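Local coordinates for acyl-CoA thioesterase II TesB2 (Mycobacterium marinum, PDB 3U0A), which probably catalyses the hydrolysis of fatty acyl-CoA to a free fatty acid and CoA, at residues T83-N95 / F104-G116. Sequence-based numbering, arbitrary orientation.
Sequences TRDGGSFVTRRVN and FSMGASFQTAQNG. With SO4 (sulfate ion), chain I.
Gln111 lies over one face of the Phe89 ring, its CG 3.8 Å from the ring centroid in a CH-pi contact, while Ser109 OG and sulfate O2 stand at the ring edge. The two side chains run alongside each other in the same direction, amide and ring planes 23° apart. Gln111 reaches this position because its CG is anti to the backbone N (chi1 -178°) and the chain stays extended beyond it. On the opposite face of the sheet, the Phe110 ring meets Val90 O at its edge, near the ring plane, and its CE1 touches Arg92 CG at 4.1 Å. The Arg92 guanidinium carries Val90 CG1 on one face and grips Asp85 end-on, NH1 to OD2 at 2.7 Å and NH2 to OD1, which uses its syn lone pair; NH2 also bonds Thr52 O.

The frame is an antiparallel hairpin in which Val90, Arg92 and Val94 form hydrogen-bonded pairs with Phe110, Ala108 and Met106. The central bond, Arg92 N to Ala108 O, is nearly straight at 174°, whereas that from Met106 N to Val94 O is weak. Beyond the non-hydrogen-bonded pair of Phe89 and Gln111, Thr112 N still bonds Ser88 O, and Gln114 NE2 donates to Ser88 OG (2.9 Å), whose own proton goes to sulfate O4 (3.0 Å). Arg275 of the second subunit holds the same sulfate and also bonds Gln114 OE1, while Arg250 of that subunit bonds Gln111 OE1.

Strands 89-98 and 101-111 belong to the N-terminal hotdog domain, between strands 76-85 and 58-66. Thr83 and Arg84 opposite Thr91 make a classic beta bulge on the former side. Phe104, Met106 and Phe110 pack on helix 34-51, and the face bearing Phe89, Arg93 and Gln111 meets the second subunit.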
loop_
_atom_site.group_PDB
_atom_site.type_symbol
_atom_site.label_atom_id
_atom_site.label_comp_id
_atom_site.label_asym_id
_atom_site.label_seq_id
_atom_site.Cartn_x
_atom_site.Cartn_y
_atom_site.Cartn_z
ATOM N N THR A 83 -11.915 -6.424 13.919
ATOM C CA THR A 83 -11.660 -7.550 13.087
ATOM C C THR A 83 -10.850 -8.586 13.867
ATOM O O THR A 83 -11.123 -9.788 13.805
ATOM C CB THR A 83 -10.952 -7.110 11.800
ATOM O OG1 THR A 83 -11.749 -6.124 11.145
ATOM C CG2 THR A 83 -10.768 -8.289 10.880
ATOM N N ARG A 84 -9.880 -8.094 14.630
ATOM C CA ARG A 84 -9.025 -8.922 15.457
ATOM C C ARG A 84 -8.514 -8.102 16.654
ATOM O O ARG A 84 -8.154 -6.908 16.521
ATOM C CB ARG A 84 -7.875 -9.453 14.607
ATOM C CG ARG A 84 -6.910 -10.465 15.259
ATOM C CD ARG A 84 -5.660 -9.790 15.838
ATOM N NE ARG A 84 -5.084 -8.743 14.959
ATOM C CZ ARG A 84 -4.089 -8.944 14.085
ATOM N NH1 ARG A 84 -3.524 -10.152 13.978
ATOM N NH2 ARG A 84 -3.638 -7.935 13.318
ATOM N N ASP A 85 -8.536 -8.743 17.811
ATOM C CA ASP A 85 -7.992 -8.194 19.038
ATOM C C ASP A 85 -7.034 -9.222 19.726
ATOM O O ASP A 85 -7.464 -10.066 20.486
ATOM C CB ASP A 85 -9.140 -7.796 19.989
ATOM C CG ASP A 85 -9.831 -6.521 19.565
ATOM O OD1 ASP A 85 -9.544 -5.468 20.149
ATOM O OD2 ASP A 85 -10.642 -6.553 18.616
ATOM N N GLY A 86 -5.748 -9.136 19.440
ATOM C CA GLY A 86 -4.779 -10.041 20.027
ATOM C C GLY A 86 -3.929 -9.334 21.050
ATOM O O GLY A 86 -4.254 -8.227 21.489
ATOM N N GLY A 87 -2.825 -9.969 21.420
ATOM C CA GLY A 87 -1.950 -9.467 22.475
ATOM C C GLY A 87 -1.041 -8.317 22.070
ATOM O O GLY A 87 -0.723 -7.475 22.897
ATOM N N SER A 88 -0.619 -8.313 20.809
ATOM C CA SER A 88 0.318 -7.321 20.272
ATOM C C SER A 88 -0.306 -6.460 19.193
ATOM O O SER A 88 0.077 -5.305 19.032
ATOM C CB SER A 88 1.550 -8.006 19.658
ATOM O OG SER A 88 2.348 -8.584 20.669
ATOM N N PHE A 89 -1.243 -7.036 18.446
ATOM C CA PHE A 89 -1.841 -6.360 17.334
ATOM C C PHE A 89 -3.385 -6.352 17.441
ATOM O O PHE A 89 -4.020 -7.345 17.848
ATOM C CB PHE A 89 -1.397 -7.038 16.031
ATOM C CG PHE A 89 0.058 -6.787 15.662
ATOM C CD1 PHE A 89 1.062 -7.584 16.182
ATOM C CD2 PHE A 89 0.414 -5.759 14.781
ATOM C CE1 PHE A 89 2.376 -7.367 15.858
ATOM C CE2 PHE A 89 1.746 -5.540 14.461
ATOM C CZ PHE A 89 2.723 -6.355 15.002
ATOM N N VAL A 90 -3.984 -5.222 17.078
ATOM C CA VAL A 90 -5.414 -5.117 16.935
ATOM C C VAL A 90 -5.670 -4.646 15.506
ATOM O O VAL A 90 -4.911 -3.842 14.949
ATOM C CB VAL A 90 -5.992 -4.155 17.994
ATOM C CG1 VAL A 90 -7.400 -3.728 17.650
ATOM C CG2 VAL A 90 -5.955 -4.789 19.391
ATOM N N THR A 91 -6.708 -5.183 14.874
ATOM C CA THR A 91 -7.045 -4.774 13.508
ATOM C C THR A 91 -8.480 -4.316 13.450
ATOM O O THR A 91 -9.328 -4.946 14.049
ATOM C CB THR A 91 -6.867 -5.936 12.495
ATOM O OG1 THR A 91 -5.561 -6.525 12.645
ATOM C CG2 THR A 91 -7.041 -5.436 11.065
ATOM N N ARG A 92 -8.740 -3.247 12.696
ATOM C CA ARG A 92 -10.088 -2.738 12.457
ATOM C C ARG A 92 -10.426 -2.609 10.981
ATOM O O ARG A 92 -9.530 -2.341 10.180
ATOM C CB ARG A 92 -10.228 -1.374 13.114
ATOM C CG ARG A 92 -10.105 -1.394 14.638
ATOM C CD ARG A 92 -11.230 -2.189 15.281
ATOM N NE ARG A 92 -11.217 -2.165 16.742
ATOM C CZ ARG A 92 -10.836 -3.165 17.531
ATOM N NH1 ARG A 92 -10.387 -4.332 17.035
ATOM N NH2 ARG A 92 -10.886 -2.999 18.836
ATOM N N ARG A 93 -11.701 -2.822 10.616
ATOM C CA ARG A 93 -12.212 -2.381 9.291
ATOM C C ARG A 93 -13.273 -1.336 9.525
ATOM O O ARG A 93 -13.981 -1.417 10.533
ATOM C CB ARG A 93 -12.742 -3.524 8.414
ATOM C CG ARG A 93 -11.621 -4.410 7.930
ATOM C CD ARG A 93 -12.021 -5.397 6.850
ATOM N NE ARG A 93 -13.186 -6.246 7.167
ATOM C CZ ARG A 93 -13.785 -7.113 6.312
ATOM N NH1 ARG A 93 -13.361 -7.294 5.036
ATOM N NH2 ARG A 93 -14.848 -7.788 6.725
ATOM N N VAL A 94 -13.350 -0.347 8.636
ATOM C CA VAL A 94 -14.337 0.718 8.728
ATOM C C VAL A 94 -14.972 0.971 7.363
ATOM O O VAL A 94 -14.254 1.026 6.337
ATOM C CB VAL A 94 -13.732 2.071 9.201
ATOM C CG1 VAL A 94 -14.818 3.148 9.261
ATOM C CG2 VAL A 94 -13.052 1.949 10.549
ATOM N N ASN A 95 -16.310 1.132 7.368
ATOM C CA ASN A 95 -17.065 1.591 6.210
ATOM C C ASN A 95 -17.703 2.957 6.485
ATOM O O ASN A 95 -18.476 3.096 7.397
ATOM C CB ASN A 95 -18.178 0.605 5.844
ATOM C CG ASN A 95 -17.688 -0.615 5.079
ATOM O OD1 ASN A 95 -16.536 -0.687 4.595
ATOM N ND2 ASN A 95 -18.584 -1.589 4.947
ATOM N N PHE A 104 -16.426 4.996 1.249
ATOM C CA PHE A 104 -15.034 4.767 1.540
ATOM C C PHE A 104 -14.919 3.537 2.406
ATOM O O PHE A 104 -15.671 3.367 3.318
ATOM C CB PHE A 104 -14.427 5.996 2.265
ATOM C CG PHE A 104 -12.963 5.851 2.586
ATOM C CD1 PHE A 104 -12.000 5.961 1.592
ATOM C CD2 PHE A 104 -12.546 5.544 3.869
ATOM C CE1 PHE A 104 -10.656 5.791 1.886
ATOM C CE2 PHE A 104 -11.214 5.391 4.165
ATOM C CZ PHE A 104 -10.268 5.512 3.177
ATOM N N SER A 105 -13.960 2.687 2.122
ATOM C CA SER A 105 -13.746 1.457 2.897
ATOM C C SER A 105 -12.264 1.288 3.205
ATOM O O SER A 105 -11.409 1.524 2.378
ATOM C CB SER A 105 -14.265 0.219 2.158
ATOM O OG SER A 105 -14.281 -0.917 3.015
ATOM N N MET A 106 -11.977 0.814 4.397
ATOM C CA MET A 106 -10.705 1.034 4.995
ATOM C C MET A 106 -10.328 -0.058 5.998
ATOM O O MET A 106 -11.155 -0.635 6.649
ATOM C CB MET A 106 -10.817 2.340 5.718
ATOM C CG MET A 106 -9.562 2.791 6.327
ATOM S SD MET A 106 -9.944 3.875 7.695
ATOM C CE MET A 106 -8.642 3.291 8.798
ATOM N N GLY A 107 -9.041 -0.299 6.125
ATOM C CA GLY A 107 -8.517 -1.102 7.220
ATOM C C GLY A 107 -7.275 -0.470 7.835
ATOM O O GLY A 107 -6.529 0.232 7.142
ATOM N N ALA A 108 -7.069 -0.739 9.127
ATOM C CA ALA A 108 -5.937 -0.219 9.878
ATOM C C ALA A 108 -5.467 -1.223 10.929
ATOM O O ALA A 108 -6.276 -1.968 11.471
ATOM C CB ALA A 108 -6.287 1.123 10.522
ATOM N N SER A 109 -4.149 -1.204 11.214
ATOM C CA SER A 109 -3.511 -2.107 12.182
ATOM C C SER A 109 -2.891 -1.316 13.329
ATOM O O SER A 109 -2.300 -0.266 13.121
ATOM C CB SER A 109 -2.440 -2.971 11.493
ATOM O OG SER A 109 -2.039 -4.094 12.285
ATOM N N PHE A 110 -3.041 -1.844 14.533
ATOM C CA PHE A 110 -2.554 -1.223 15.756
ATOM C C PHE A 110 -1.645 -2.208 16.563
ATOM O O PHE A 110 -1.956 -3.396 16.704
ATOM C CB PHE A 110 -3.756 -0.768 16.605
ATOM C CG PHE A 110 -4.734 0.125 15.866
ATOM C CD1 PHE A 110 -5.523 -0.377 14.856
ATOM C CD2 PHE A 110 -4.865 1.462 16.201
ATOM C CE1 PHE A 110 -6.408 0.426 14.174
ATOM C CE2 PHE A 110 -5.757 2.288 15.514
ATOM C CZ PHE A 110 -6.528 1.766 14.492
ATOM N N GLN A 111 -0.522 -1.707 17.074
ATOM C CA GLN A 111 0.450 -2.543 17.764
ATOM C C GLN A 111 0.898 -1.912 19.042
ATOM O O GLN A 111 0.989 -0.699 19.150
ATOM C CB GLN A 111 1.672 -2.774 16.874
ATOM C CG GLN A 111 2.763 -3.688 17.457
ATOM C CD GLN A 111 4.091 -3.595 16.711
ATOM O OE1 GLN A 111 4.367 -2.608 16.067
ATOM N NE2 GLN A 111 4.905 -4.635 16.797
ATOM N N THR A 112 1.242 -2.748 20.003
ATOM C CA THR A 112 1.890 -2.256 21.225
ATOM C C THR A 112 3.366 -1.841 20.982
ATOM O O THR A 112 3.968 -2.091 19.934
ATOM C CB THR A 112 1.796 -3.266 22.398
ATOM O OG1 THR A 112 2.258 -4.539 21.963
ATOM C CG2 THR A 112 0.392 -3.399 22.895
ATOM N N ALA A 113 3.931 -1.160 21.971
ATOM C CA ALA A 113 5.341 -0.782 21.916
ATOM C C ALA A 113 6.189 -2.031 22.087
ATOM O O ALA A 113 6.102 -2.688 23.096
ATOM C CB ALA A 113 5.672 0.252 22.997
ATOM N N GLN A 114 6.966 -2.365 21.066
ATOM C CA GLN A 114 7.860 -3.510 21.121
ATOM C C GLN A 114 9.178 -3.170 20.407
ATOM O O GLN A 114 9.388 -2.029 20.022
ATOM C CB GLN A 114 7.171 -4.726 20.494
ATOM C CG GLN A 114 5.716 -4.871 20.932
ATOM C CD GLN A 114 5.085 -6.198 20.532
ATOM O OE1 GLN A 114 5.013 -6.548 19.331
ATOM N NE2 GLN A 114 4.600 -6.943 21.536
ATOM N N ASN A 115 10.044 -4.165 20.208
ATOM C CA ASN A 115 11.404 -3.920 19.706
ATOM C C ASN A 115 11.808 -4.850 18.562
ATOM O O ASN A 115 11.224 -5.906 18.374
ATOM C CB ASN A 115 12.417 -4.023 20.874
ATOM C CG ASN A 115 11.986 -3.199 22.094
ATOM O OD1 ASN A 115 11.534 -3.756 23.124
ATOM N ND2 ASN A 115 12.085 -1.851 21.973
ATOM N N GLY A 116 12.826 -4.438 17.820
ATOM C CA GLY A 116 13.245 -5.161 16.646
ATOM C C GLY A 116 14.422 -4.544 15.939
ATOM O O GLY A 116 14.967 -3.532 16.375
HETATM S S SO4 I . 1.668 -11.905 19.088
HETATM O O1 SO4 I . 2.289 -13.271 18.995
HETATM O O2 SO4 I . 2.405 -11.002 18.113
HETATM O O3 SO4 I . 0.233 -11.948 18.654
HETATM O O4 SO4 I . 1.725 -11.487 20.543
HETATM O O HOH W 1 -2.358 -7.257 11.132
#